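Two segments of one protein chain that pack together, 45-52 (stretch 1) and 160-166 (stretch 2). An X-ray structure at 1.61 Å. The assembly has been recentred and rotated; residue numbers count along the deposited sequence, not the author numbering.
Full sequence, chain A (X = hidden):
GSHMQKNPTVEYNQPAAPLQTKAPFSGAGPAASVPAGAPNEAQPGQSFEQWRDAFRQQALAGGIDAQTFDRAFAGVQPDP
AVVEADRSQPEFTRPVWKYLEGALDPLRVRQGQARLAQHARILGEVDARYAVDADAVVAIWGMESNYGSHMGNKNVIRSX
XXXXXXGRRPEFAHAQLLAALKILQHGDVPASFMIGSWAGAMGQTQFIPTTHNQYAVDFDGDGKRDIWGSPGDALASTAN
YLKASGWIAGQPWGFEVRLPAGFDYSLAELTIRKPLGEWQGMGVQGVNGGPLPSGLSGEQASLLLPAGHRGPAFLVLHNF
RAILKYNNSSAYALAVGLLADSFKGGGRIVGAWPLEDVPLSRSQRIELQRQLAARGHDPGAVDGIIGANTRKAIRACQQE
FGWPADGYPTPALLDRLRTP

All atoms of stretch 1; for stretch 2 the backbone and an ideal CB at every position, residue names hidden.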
# COMPACT_ATOMS: atom_id res chain seq x y z
N GLY A 45 7.67 -26.02 18.37
CA GLY A 45 7.74 -27.46 18.25
C GLY A 45 8.10 -27.88 16.83
O GLY A 45 7.89 -27.12 15.89
N GLN A 46 8.63 -29.09 16.69
CA GLN A 46 9.03 -29.59 15.38
C GLN A 46 7.81 -30.03 14.58
O GLN A 46 7.71 -29.73 13.38
CB GLN A 46 10.03 -30.75 15.51
CG GLN A 46 10.50 -31.29 14.17
CD GLN A 46 11.80 -32.07 14.28
OE1 GLN A 46 12.80 -31.56 14.81
NE2 GLN A 46 11.80 -33.30 13.78
N SER A 47 6.88 -30.73 15.22
CA SER A 47 5.60 -31.02 14.58
C SER A 47 4.65 -29.84 14.79
O SER A 47 4.86 -29.05 15.71
CB SER A 47 4.99 -32.31 15.13
OG SER A 47 4.20 -32.03 16.28
N PHE A 48 3.63 -29.71 13.95
CA PHE A 48 2.69 -28.60 14.09
C PHE A 48 1.93 -28.69 15.42
O PHE A 48 1.70 -27.68 16.09
CB PHE A 48 1.69 -28.56 12.93
CG PHE A 48 0.67 -27.45 13.05
CD1 PHE A 48 1.03 -26.14 12.81
CD2 PHE A 48 -0.64 -27.73 13.41
CE1 PHE A 48 0.10 -25.11 12.92
CE2 PHE A 48 -1.57 -26.71 13.53
CZ PHE A 48 -1.20 -25.39 13.28
N GLU A 49 1.53 -29.90 15.78
CA GLU A 49 0.84 -30.11 17.05
C GLU A 49 1.73 -29.72 18.22
O GLU A 49 1.27 -29.11 19.18
CB GLU A 49 0.39 -31.57 17.19
CG GLU A 49 -0.68 -32.00 16.20
CD GLU A 49 -0.15 -32.16 14.78
OE1 GLU A 49 1.07 -32.00 14.58
OE2 GLU A 49 -0.96 -32.44 13.87
N GLN A 50 3.01 -30.07 18.14
CA GLN A 50 3.96 -29.66 19.16
C GLN A 50 4.05 -28.14 19.21
O GLN A 50 3.99 -27.54 20.28
CB GLN A 50 5.34 -30.27 18.90
CG GLN A 50 5.50 -31.70 19.42
CD GLN A 50 6.73 -32.39 18.85
OE1 GLN A 50 7.42 -31.84 18.00
NE2 GLN A 50 7.00 -33.61 19.33
N TRP A 51 4.19 -27.50 18.05
CA TRP A 51 4.25 -26.05 18.03
C TRP A 51 2.96 -25.48 18.62
O TRP A 51 3.00 -24.52 19.39
CB TRP A 51 4.48 -25.50 16.62
CG TRP A 51 4.16 -24.04 16.59
CD1 TRP A 51 5.00 -23.01 16.85
CD2 TRP A 51 2.87 -23.46 16.34
NE1 TRP A 51 4.32 -21.81 16.77
CE2 TRP A 51 3.01 -22.07 16.46
CE3 TRP A 51 1.61 -23.99 16.03
CZ2 TRP A 51 1.94 -21.19 16.27
CZ3 TRP A 51 0.55 -23.11 15.84
CH2 TRP A 51 0.72 -21.73 15.97
N ARG A 52 1.82 -26.06 18.26
CA ARG A 52 0.52 -25.54 18.69
C ARG A 52 0.32 -25.66 20.20
O ARG A 52 -0.16 -24.73 20.85
CB ARG A 52 -0.62 -26.26 17.96
CG ARG A 52 -1.99 -25.78 18.35
CD ARG A 52 -3.03 -26.74 17.86
NE ARG A 52 -2.87 -28.04 18.51
CZ ARG A 52 -3.23 -29.20 17.98
NH1 ARG A 52 -3.78 -29.24 16.78
NH2 ARG A 52 -3.03 -30.32 18.66
N UNK A 160 -2.05 -17.47 9.85
CA UNK A 160 -1.05 -16.94 10.78
C UNK A 160 -0.35 -18.04 11.59
O UNK A 160 0.84 -17.91 11.90
CB UNK A 160 -1.71 -15.94 11.73
N UNK A 161 -1.07 -19.11 11.93
CA UNK A 161 -0.43 -20.25 12.60
C UNK A 161 0.59 -20.91 11.69
O UNK A 161 1.67 -21.32 12.14
CB UNK A 161 -1.48 -21.28 13.04
N UNK A 162 0.26 -21.01 10.41
CA UNK A 162 1.18 -21.56 9.43
C UNK A 162 2.47 -20.75 9.41
O UNK A 162 3.56 -21.30 9.54
CB UNK A 162 0.54 -21.58 8.04
N UNK A 163 2.34 -19.43 9.28
CA UNK A 163 3.53 -18.55 9.26
C UNK A 163 4.30 -18.58 10.58
O UNK A 163 5.53 -18.52 10.58
CB UNK A 163 3.11 -17.11 8.95
N UNK A 164 3.59 -18.66 11.70
CA UNK A 164 4.25 -18.77 13.00
C UNK A 164 5.07 -20.06 13.08
O UNK A 164 6.21 -20.07 13.57
CB UNK A 164 3.22 -18.73 14.13
N UNK A 165 4.47 -21.14 12.61
CA UNK A 165 5.10 -22.46 12.66
C UNK A 165 6.31 -22.59 11.74
O UNK A 165 7.36 -23.06 12.15
CB UNK A 165 4.07 -23.53 12.30
N UNK A 166 6.16 -22.16 10.48
CA UNK A 166 7.23 -22.38 9.51
C UNK A 166 7.44 -21.23 8.53
O UNK A 166 8.01 -21.42 7.46
CB UNK A 166 6.94 -23.66 8.72

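Phi and psi lie near -65° and -40° from 160 to 165, so these positions are helical, and the axis crosses helix 48-52 at 99° with a closest approach of 10.3 Å. So steep a crossing lets few positions meet stretch 1.

At 160 the CA-to-CB bond points sideways and no atom of stretch 1 lies within 5.5 Å of the ideal CB. Stretch 1 sets no preference here; the residue is Leu 160, whose side chain leads away.

Position 161 is more constrained. Its ideal CB already sits 3.7 Å from Trp 51 CH2 and 4.1 Å from Phe 48 CZ, touching two aromatic side chains that offer only carbon at these points. A small apolar side chain suits this site. It is Ala 161, whose methyl meets Trp 51 and lies at the edge of the Phe 48 ring, near its plane.

At 162 CA-to-CB points away, and at 163 it is out of reach, so stretch 1 discriminates at neither. They are Thr 162 and Leu 163; Thr 162 OG1 hydrogen-bonds to a residue just outside the stretches.

At 164 CA-to-CB points toward stretch 1, and the ideal CB is 3.5 Å from Trp 51 CZ2. That is already van der Waals contact, which favours a compact side chain. Ala 164 occupies the site, its CB at the same 3.5 Å from Trp 51 CZ2 and oblique to the indole.

Position 165 has the nearest CA pairing across the stretches, 6.5 Å from its CA to Trp 51 CA. Its CB points sideways, 4.0 Å from Phe 48 CD1 and 4.2 Å from Trp 51 CD2. Farther along stretch 1 lie the carbonyl oxygens of Gly 45 and Gln 46, so a long side chain with an apolar body could pack here, and one ending in a donor could also reach an acceptor. Tyr 165 does both. With chi1 at 172° (t), its ring extends along stretch 1, and Tyr 165 OH donates a very short hydrogen bond of 2.5 Å to Gln 46 O. Phe 48 presents its edge to the tyrosine face, with the planes at 84°, while Phe 48 CA sits over that face, 4.0 Å from the ring centroid. Trp 51 CB packs 3.5 Å from Tyr 165 CD1, and Tyr 165 CA lies almost on the normal of the indole five-membered ring.

At 166 phi and psi shift to -142° and 21°, and the ideal CB has no neighbour in stretch 1 within 5.5 Å, so many residues would fit. It is Glu 166, which makes no contact with stretch 1.

Stretch 2 160-166: LATLAYE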
# COMPACT_ATOMS: atom_id res chain seq x y z
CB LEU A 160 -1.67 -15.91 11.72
CG LEU A 160 -2.08 -14.60 11.02
CD1 LEU A 160 -2.84 -13.70 11.99
CD2 LEU A 160 -0.87 -13.89 10.44
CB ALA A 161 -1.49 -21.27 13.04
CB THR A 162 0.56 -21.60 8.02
OG1 THR A 162 -0.55 -22.50 8.02
CG2 THR A 162 1.60 -22.08 7.01
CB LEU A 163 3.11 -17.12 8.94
CG LEU A 163 2.49 -16.92 7.56
CD1 LEU A 163 2.02 -15.49 7.42
CD2 LEU A 163 3.50 -17.24 6.47
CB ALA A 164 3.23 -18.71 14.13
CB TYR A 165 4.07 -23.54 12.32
CG TYR A 165 4.64 -24.94 12.15
CD1 TYR A 165 5.33 -25.57 13.18
CD2 TYR A 165 4.44 -25.65 10.97
CE1 TYR A 165 5.83 -26.86 13.03
CE2 TYR A 165 4.93 -26.94 10.81
CZ TYR A 165 5.63 -27.54 11.85
OH TYR A 165 6.12 -28.82 11.70
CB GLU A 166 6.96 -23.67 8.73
CG GLU A 166 5.58 -23.71 8.08
CD GLU A 166 5.31 -25.03 7.38
OE1 GLU A 166 6.26 -25.65 6.87
OE2 GLU A 166 4.13 -25.45 7.36
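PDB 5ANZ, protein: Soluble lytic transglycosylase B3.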